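Local coordinates for protein taurine:2-oxoglutarate aminotransferase (Bifidobacterium kashiwanohense PV20-2, PDB 6JIX) that probably transfers the amino group of taurine to 2-oxoglutarate as a class-III aminotransferase, using bound pyridoxal 5'-phosphate as its cofactor, at residues Q21-Q26 against D156-A161; S142-T147 against N152-W157. All blocks are in the same frame, centred on the assembly; numbering follows the deposited sequence.

Contact 1: Q21-Q26 against D156-A161; sequences QSWHKQ and DWRRFA. With GLU (glutamic acid), chain F.
Arg158 lays its CD over one face of the Trp23 indole, a CH-pi contact with CD 3.5 Å from the centroid of the six-membered ring and 15° off its normal; CB and CG follow near CZ3 and CH2. These methylenes make the tight part of a patch that buries just 130 Å². Beyond CD the fit slackens. The bend at chi3 (-82°) turns the guanidinium plane 61° from the ring, and CZ stands 5.0 Å from the same centroid, at most a weak cation-pi attraction. The charge is met instead by Asp156, whose OD1 takes Arg158 NH2 on its syn side at 3.1 Å; NE adds a weak bond to OD2. That OD2 also accepts from Arg158 N at 3.2 Å, capping the type I turn from Asp156 to Arg159 that leads into helix 159-162. Trp23 occupies the third position of a type II turn from Gln21 to His24 that lines the glutamate pocket. Its NE1 donates to O of the bound glutamate at 3.1 Å, and Ser22 OG adds a weak bond to OXT. With an alanine here, that carboxylate would probably lose its indole N-H donor and the Arg158 chain the flat surface beneath it. On the solvent side His24 and Lys25 are exposed, although Lys25 NZ is hydrogen-bonded to Asp305 O of the second subunit.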
loop_
_atom_site.group_PDB
_atom_site.type_symbol
_atom_site.label_atom_id
_atom_site.label_comp_id
_atom_site.label_asym_id
_atom_site.label_seq_id
_atom_site.Cartn_x
_atom_site.Cartn_y
_atom_site.Cartn_z
ATOM N N GLN A 21 -6.943 -11.293 -10.718
ATOM C CA GLN A 21 -8.000 -11.229 -9.716
ATOM C C GLN A 21 -7.502 -11.696 -8.347
ATOM O O GLN A 21 -6.846 -12.737 -8.236
ATOM C CB GLN A 21 -9.154 -12.114 -10.159
ATOM C CG GLN A 21 -10.364 -11.988 -9.321
ATOM C CD GLN A 21 -10.891 -10.605 -9.355
ATOM O OE1 GLN A 21 -11.665 -10.248 -10.250
ATOM N NE2 GLN A 21 -10.470 -9.793 -8.390
ATOM N N SER A 22 -7.828 -10.941 -7.305
ATOM C CA SER A 22 -7.473 -11.350 -5.953
ATOM C C SER A 22 -8.275 -12.568 -5.506
ATOM O O SER A 22 -9.482 -12.670 -5.768
ATOM C CB SER A 22 -7.701 -10.205 -4.968
ATOM O OG SER A 22 -6.946 -9.065 -5.330
ATOM N N TRP A 23 -7.580 -13.499 -4.835
ATOM C CA TRP A 23 -8.179 -14.612 -4.088
ATOM C C TRP A 23 -9.029 -15.535 -4.961
ATOM O O TRP A 23 -10.027 -16.089 -4.491
ATOM C CB TRP A 23 -9.013 -14.117 -2.905
ATOM C CG TRP A 23 -8.381 -13.058 -2.028
ATOM C CD1 TRP A 23 -8.814 -11.781 -1.873
ATOM C CD2 TRP A 23 -7.244 -13.195 -1.154
ATOM N NE1 TRP A 23 -8.026 -11.099 -0.976
ATOM C CE2 TRP A 23 -7.051 -11.944 -0.519
ATOM C CE3 TRP A 23 -6.370 -14.247 -0.848
ATOM C CZ2 TRP A 23 -6.022 -11.714 0.399
ATOM C CZ3 TRP A 23 -5.341 -14.015 0.066
ATOM C CH2 TRP A 23 -5.181 -12.757 0.678
ATOM N N HIS A 24 -8.635 -15.740 -6.219
ATOM C CA HIS A 24 -9.424 -16.524 -7.167
ATOM C C HIS A 24 -8.475 -17.173 -8.167
ATOM O O HIS A 24 -7.313 -16.775 -8.289
ATOM C CB HIS A 24 -10.470 -15.664 -7.902
ATOM C CG HIS A 24 -11.818 -15.645 -7.239
ATOM N ND1 HIS A 24 -12.022 -15.138 -5.969
ATOM C CD2 HIS A 24 -13.033 -16.068 -7.670
ATOM C CE1 HIS A 24 -13.299 -15.259 -5.644
ATOM N NE2 HIS A 24 -13.934 -15.817 -6.661
ATOM N N LYS A 25 -8.962 -18.200 -8.861
ATOM C CA LYS A 25 -8.248 -18.641 -10.049
ATOM C C LYS A 25 -8.501 -17.636 -11.163
ATOM O O LYS A 25 -9.556 -17.011 -11.231
ATOM C CB LYS A 25 -8.687 -20.038 -10.486
ATOM C CG LYS A 25 -8.896 -21.006 -9.356
ATOM C CD LYS A 25 -8.674 -22.425 -9.834
ATOM C CE LYS A 25 -9.197 -23.445 -8.826
ATOM N NZ LYS A 25 -8.358 -24.692 -8.830
ATOM N N GLN A 26 -7.537 -17.508 -12.059
ATOM C CA GLN A 26 -7.634 -16.470 -13.062
ATOM C C GLN A 26 -8.610 -16.885 -14.154
ATOM O O GLN A 26 -8.883 -18.072 -14.357
ATOM C CB GLN A 26 -6.258 -16.190 -13.672
ATOM C CG GLN A 26 -5.329 -15.344 -12.797
ATOM C CD GLN A 26 -6.073 -14.507 -11.758
ATOM O OE1 GLN A 26 -6.608 -13.445 -12.074
ATOM N NE2 GLN A 26 -6.110 -14.984 -10.517
ATOM N N ASP A 156 -6.378 -15.712 10.101
ATOM C CA ASP A 156 -7.092 -16.649 9.246
ATOM C C ASP A 156 -6.145 -17.245 8.195
ATOM O O ASP A 156 -5.008 -16.797 7.998
ATOM C CB ASP A 156 -8.349 -16.005 8.628
ATOM C CG ASP A 156 -8.051 -14.924 7.564
ATOM O OD1 ASP A 156 -8.878 -13.980 7.445
ATOM O OD2 ASP A 156 -7.026 -15.023 6.837
ATOM N N TRP A 157 -6.640 -18.288 7.526
ATOM C CA TRP A 157 -5.805 -19.176 6.730
ATOM C C TRP A 157 -5.144 -18.493 5.539
ATOM O O TRP A 157 -4.273 -19.103 4.914
ATOM C CB TRP A 157 -6.645 -20.369 6.257
ATOM C CG TRP A 157 -7.972 -20.007 5.594
ATOM C CD1 TRP A 157 -9.213 -20.051 6.165
ATOM C CD2 TRP A 157 -8.174 -19.586 4.233
ATOM N NE1 TRP A 157 -10.168 -19.665 5.255
ATOM C CE2 TRP A 157 -9.559 -19.380 4.062
ATOM C CE3 TRP A 157 -7.321 -19.364 3.149
ATOM C CZ2 TRP A 157 -10.109 -18.961 2.851
ATOM C CZ3 TRP A 157 -7.871 -18.935 1.943
ATOM C CH2 TRP A 157 -9.251 -18.739 1.808
ATOM N N ARG A 158 -5.519 -17.258 5.206
ATOM C CA ARG A 158 -4.815 -16.547 4.143
ATOM C C ARG A 158 -3.352 -16.290 4.489
ATOM O O ARG A 158 -2.573 -15.923 3.597
ATOM C CB ARG A 158 -5.541 -15.241 3.831
ATOM C CG ARG A 158 -6.903 -15.458 3.154
ATOM C CD ARG A 158 -7.553 -14.146 2.823
ATOM N NE ARG A 158 -8.232 -13.595 3.987
ATOM C CZ ARG A 158 -8.982 -12.500 3.958
ATOM N NH1 ARG A 158 -9.131 -11.836 2.821
ATOM N NH2 ARG A 158 -9.581 -12.075 5.063
ATOM N N ARG A 159 -2.979 -16.448 5.763
ATOM C CA ARG A 159 -1.591 -16.378 6.204
ATOM C C ARG A 159 -0.745 -17.572 5.732
ATOM O O ARG A 159 0.476 -17.430 5.596
ATOM C CB ARG A 159 -1.565 -16.282 7.737
ATOM C CG ARG A 159 -0.376 -16.966 8.401
ATOM C CD ARG A 159 -0.232 -16.512 9.833
ATOM N NE ARG A 159 -1.384 -16.936 10.610
ATOM C CZ ARG A 159 -1.502 -18.132 11.177
ATOM N NH1 ARG A 159 -0.526 -19.021 11.057
ATOM N NH2 ARG A 159 -2.596 -18.445 11.866
ATOM N N PHE A 160 -1.361 -18.733 5.458
ATOM C CA PHE A 160 -0.591 -19.941 5.163
ATOM C C PHE A 160 0.282 -19.745 3.923
ATOM O O PHE A 160 1.440 -20.197 3.884
ATOM C CB PHE A 160 -1.525 -21.147 4.996
ATOM C CG PHE A 160 -2.377 -21.442 6.205
ATOM C CD1 PHE A 160 -2.169 -20.778 7.416
ATOM C CD2 PHE A 160 -3.390 -22.390 6.134
ATOM C CE1 PHE A 160 -2.978 -21.043 8.542
ATOM C CE2 PHE A 160 -4.200 -22.667 7.243
ATOM C CZ PHE A 160 -4.002 -21.987 8.452
ATOM N N ALA A 161 -0.267 -19.106 2.882
ATOM C CA ALA A 161 0.529 -18.818 1.693
ATOM C C ALA A 161 1.702 -17.914 2.035
ATOM O O ALA A 161 2.838 -18.181 1.631
ATOM C CB ALA A 161 -0.336 -18.179 0.607
HETATM N N GLU F . -11.631 -9.729 -1.389
HETATM C CA GLU F . -10.843 -9.436 -2.587
HETATM C C GLU F . -9.746 -8.390 -2.348
HETATM O O GLU F . -9.206 -8.281 -1.204
HETATM C CB GLU F . -11.889 -9.046 -3.632
HETATM C CG GLU F . -11.479 -9.476 -5.032
HETATM C CD GLU F . -12.114 -10.767 -5.530
HETATM O OE1 GLU F . -12.885 -11.468 -4.818
HETATM O OE2 GLU F . -11.843 -11.122 -6.701
HETATM O OXT GLU F . -9.333 -7.689 -3.310
#

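Contact 2: S142-T147 against N152-W157; sequences SYHGST and NASGDW. With PLP (pyridoxal-5'-phosphate), chain G.
Ser142-Tyr143 and Ser154-Gly155 run past each other in opposite directions, Tyr143 CA lying 4.6 Å from Ser154 CA, and the chains diverge toward Thr147 and Asn152. Two backbone donors grip the buried carbonyl of Ser142: Gly155 N reaches O at 3.0 Å from above the carbonyl plane (51° out of it), while Asp156 N meets it at 3.1 Å, nearly along the C=O axis. Ser142 OG accepts a further bond from Gly155 N at 3.3 Å and is also bonded to Cys139 O. Past the end of helix 148-153, Ser154 turns its hydroxyl back to the loop. Its OG, held beside its own backbone N (chi1 -64°), accepts from His144 N at 2.6 Å and bonds to Ala150 O one helical turn earlier, so the hydroxyl ties the loop to the helix end. The His144 ring turns an edge to Ser154 CA and Ala153 O, and its ND1 is hydrogen-bonded to Asp252 of the cofactor pocket. Tyr143 CB packs 3.6 Å from Asp156 OD1, with ring and carboxylate planes only 17° apart; that oxygen also bonds to Asn225. Gly145 N sits over the centre of one Tyr143 face, while the ring edge meets the cofactor, CE2 lying 3.6 Å from PLP C4A. The backbone angles of Gly145 would jam a CB against the preceding carbonyl oxygen. Residues 143-145 thus form part of the PLP pocket of this fold type I enzyme. Around them, the loop follows strand 135-139 and enters helix 148-153; Ser142 and His144 rest on Glu219 of strand 213-219, His144 and Ala153 on its Leu217, and Asn152 and Ala153 against Phe171 of strand 171-174.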
loop_
_atom_site.group_PDB
_atom_site.type_symbol
_atom_site.label_atom_id
_atom_site.label_comp_id
_atom_site.label_asym_id
_atom_site.label_seq_id
_atom_site.Cartn_x
_atom_site.Cartn_y
_atom_site.Cartn_z
ATOM N N SER A 142 -8.729 -13.293 13.042
ATOM C CA SER A 142 -8.423 -11.915 12.681
ATOM C C SER A 142 -7.848 -11.873 11.274
ATOM O O SER A 142 -7.289 -12.864 10.781
ATOM C CB SER A 142 -7.434 -11.283 13.675
ATOM O OG SER A 142 -6.082 -11.617 13.374
ATOM N N TYR A 143 -8.015 -10.719 10.630
ATOM C CA TYR A 143 -7.337 -10.403 9.377
ATOM C C TYR A 143 -6.784 -8.987 9.455
ATOM O O TYR A 143 -7.508 -8.054 9.828
ATOM C CB TYR A 143 -8.268 -10.534 8.169
ATOM C CG TYR A 143 -7.580 -10.247 6.850
ATOM C CD1 TYR A 143 -6.669 -11.149 6.309
ATOM C CD2 TYR A 143 -7.831 -9.063 6.147
ATOM C CE1 TYR A 143 -6.027 -10.896 5.090
ATOM C CE2 TYR A 143 -7.199 -8.797 4.927
ATOM C CZ TYR A 143 -6.290 -9.719 4.397
ATOM O OH TYR A 143 -5.646 -9.463 3.186
ATOM N N HIS A 144 -5.499 -8.834 9.096
ATOM C CA HIS A 144 -4.809 -7.548 9.158
ATOM C C HIS A 144 -4.115 -7.133 7.869
ATOM O O HIS A 144 -3.392 -6.133 7.872
ATOM C CB HIS A 144 -3.772 -7.552 10.288
ATOM C CG HIS A 144 -4.367 -7.750 11.644
ATOM N ND1 HIS A 144 -5.083 -6.768 12.292
ATOM C CD2 HIS A 144 -4.363 -8.826 12.471
ATOM C CE1 HIS A 144 -5.482 -7.224 13.468
ATOM N NE2 HIS A 144 -5.054 -8.467 13.603
ATOM N N GLY A 145 -4.266 -7.890 6.787
ATOM C CA GLY A 145 -3.626 -7.574 5.528
ATOM C C GLY A 145 -2.876 -8.769 4.972
ATOM O O GLY A 145 -2.712 -9.797 5.626
ATOM N N SER A 146 -2.392 -8.597 3.740
ATOM C CA SER A 146 -1.821 -9.706 2.986
ATOM C C SER A 146 -0.320 -9.592 2.761
ATOM O O SER A 146 0.309 -10.586 2.362
ATOM C CB SER A 146 -2.523 -9.839 1.627
ATOM O OG SER A 146 -2.750 -8.562 1.073
ATOM N N THR A 147 0.278 -8.434 3.010
ATOM C CA THR A 147 1.722 -8.345 2.882
ATOM C C THR A 147 2.387 -9.138 4.010
ATOM O O THR A 147 1.766 -9.441 5.032
ATOM C CB THR A 147 2.160 -6.873 2.857
ATOM O OG1 THR A 147 1.470 -6.136 3.869
ATOM C CG2 THR A 147 1.811 -6.250 1.522
ATOM N N ASN A 152 1.540 -12.347 8.443
ATOM C CA ASN A 152 2.021 -13.117 9.584
ATOM C C ASN A 152 1.249 -12.741 10.845
ATOM O O ASN A 152 0.969 -13.601 11.692
ATOM C CB ASN A 152 3.523 -12.911 9.782
ATOM C CG ASN A 152 4.351 -13.933 9.036
ATOM O OD1 ASN A 152 4.575 -15.057 9.509
ATOM N ND2 ASN A 152 4.809 -13.551 7.862
ATOM N N ALA A 153 0.876 -11.465 10.978
ATOM C CA ALA A 153 0.073 -11.063 12.125
ATOM C C ALA A 153 -1.373 -11.534 12.011
ATOM O O ALA A 153 -2.044 -11.692 13.040
ATOM C CB ALA A 153 0.118 -9.543 12.294
ATOM N N SER A 154 -1.857 -11.788 10.796
ATOM C CA SER A 154 -3.241 -12.208 10.599
ATOM C C SER A 154 -3.451 -13.653 11.030
ATOM O O SER A 154 -2.571 -14.507 10.862
ATOM C CB SER A 154 -3.637 -12.035 9.139
ATOM O OG SER A 154 -3.602 -10.664 8.824
ATOM N N GLY A 155 -4.631 -13.921 11.589
ATOM C CA GLY A 155 -4.982 -15.251 12.059
ATOM C C GLY A 155 -5.540 -16.204 11.018
ATOM O O GLY A 155 -5.217 -17.404 11.041
ATOM N N ASP A 156 -6.378 -15.712 10.101
ATOM C CA ASP A 156 -7.092 -16.649 9.246
ATOM C C ASP A 156 -6.145 -17.245 8.195
ATOM O O ASP A 156 -5.008 -16.797 7.998
ATOM C CB ASP A 156 -8.349 -16.005 8.628
ATOM C CG ASP A 156 -8.051 -14.924 7.564
ATOM O OD1 ASP A 156 -8.878 -13.980 7.445
ATOM O OD2 ASP A 156 -7.026 -15.023 6.837
ATOM N N TRP A 157 -6.640 -18.288 7.526
ATOM C CA TRP A 157 -5.805 -19.176 6.730
ATOM C C TRP A 157 -5.144 -18.493 5.539
ATOM O O TRP A 157 -4.273 -19.103 4.914
ATOM C CB TRP A 157 -6.645 -20.369 6.257
ATOM C CG TRP A 157 -7.972 -20.007 5.594
ATOM C CD1 TRP A 157 -9.213 -20.051 6.165
ATOM C CD2 TRP A 157 -8.174 -19.586 4.233
ATOM N NE1 TRP A 157 -10.168 -19.665 5.255
ATOM C CE2 TRP A 157 -9.559 -19.380 4.062
ATOM C CE3 TRP A 157 -7.321 -19.364 3.149
ATOM C CZ2 TRP A 157 -10.109 -18.961 2.851
ATOM C CZ3 TRP A 157 -7.871 -18.935 1.943
ATOM C CH2 TRP A 157 -9.251 -18.739 1.808
HETATM N N1 PLP G . -7.496 -4.895 8.710
HETATM C C2 PLP G . -8.784 -5.237 8.621
HETATM C C2A PLP G . -9.655 -5.304 9.863
HETATM C C3 PLP G . -9.361 -5.546 7.364
HETATM O O3 PLP G . -10.689 -5.908 7.241
HETATM C C4 PLP G . -8.594 -5.485 6.222
HETATM C C4A PLP G . -9.261 -5.827 4.858
HETATM O O4A PLP G . -10.232 -6.583 4.812
HETATM C C5 PLP G . -7.222 -5.111 6.366
HETATM C C6 PLP G . -6.697 -4.812 7.631
HETATM C C5A PLP G . -6.309 -5.023 5.088
HETATM O O4P PLP G . -6.620 -3.808 4.485
HETATM P P PLP G . -6.158 -3.523 2.951
HETATM O O1P PLP G . -6.399 -2.120 2.599
HETATM O O2P PLP G . -4.697 -3.668 2.790
HETATM O O3P PLP G . -6.960 -4.600 1.938
#

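Contact 2 is wholly buried and joins the loop that enters helix 148-153 to the end of that helix and the turn after it, mainly through backbone and serine hydrogen bonds. Contact 1 is smaller and only partly buried; it brings together regions far apart in sequence through an aromatic face and an arginine chain. Residues 156 and 157 belong to both, and helix 148-153 is followed directly by helix 159-162. The two also touch: Arg159 NE probably bonds to Ser154 O at 2.7 Å, and Tyr143 packs against both Trp23 and Arg158. Contact 1 faces bound glutamate and contact 2 the PLP, and both meet the second subunit.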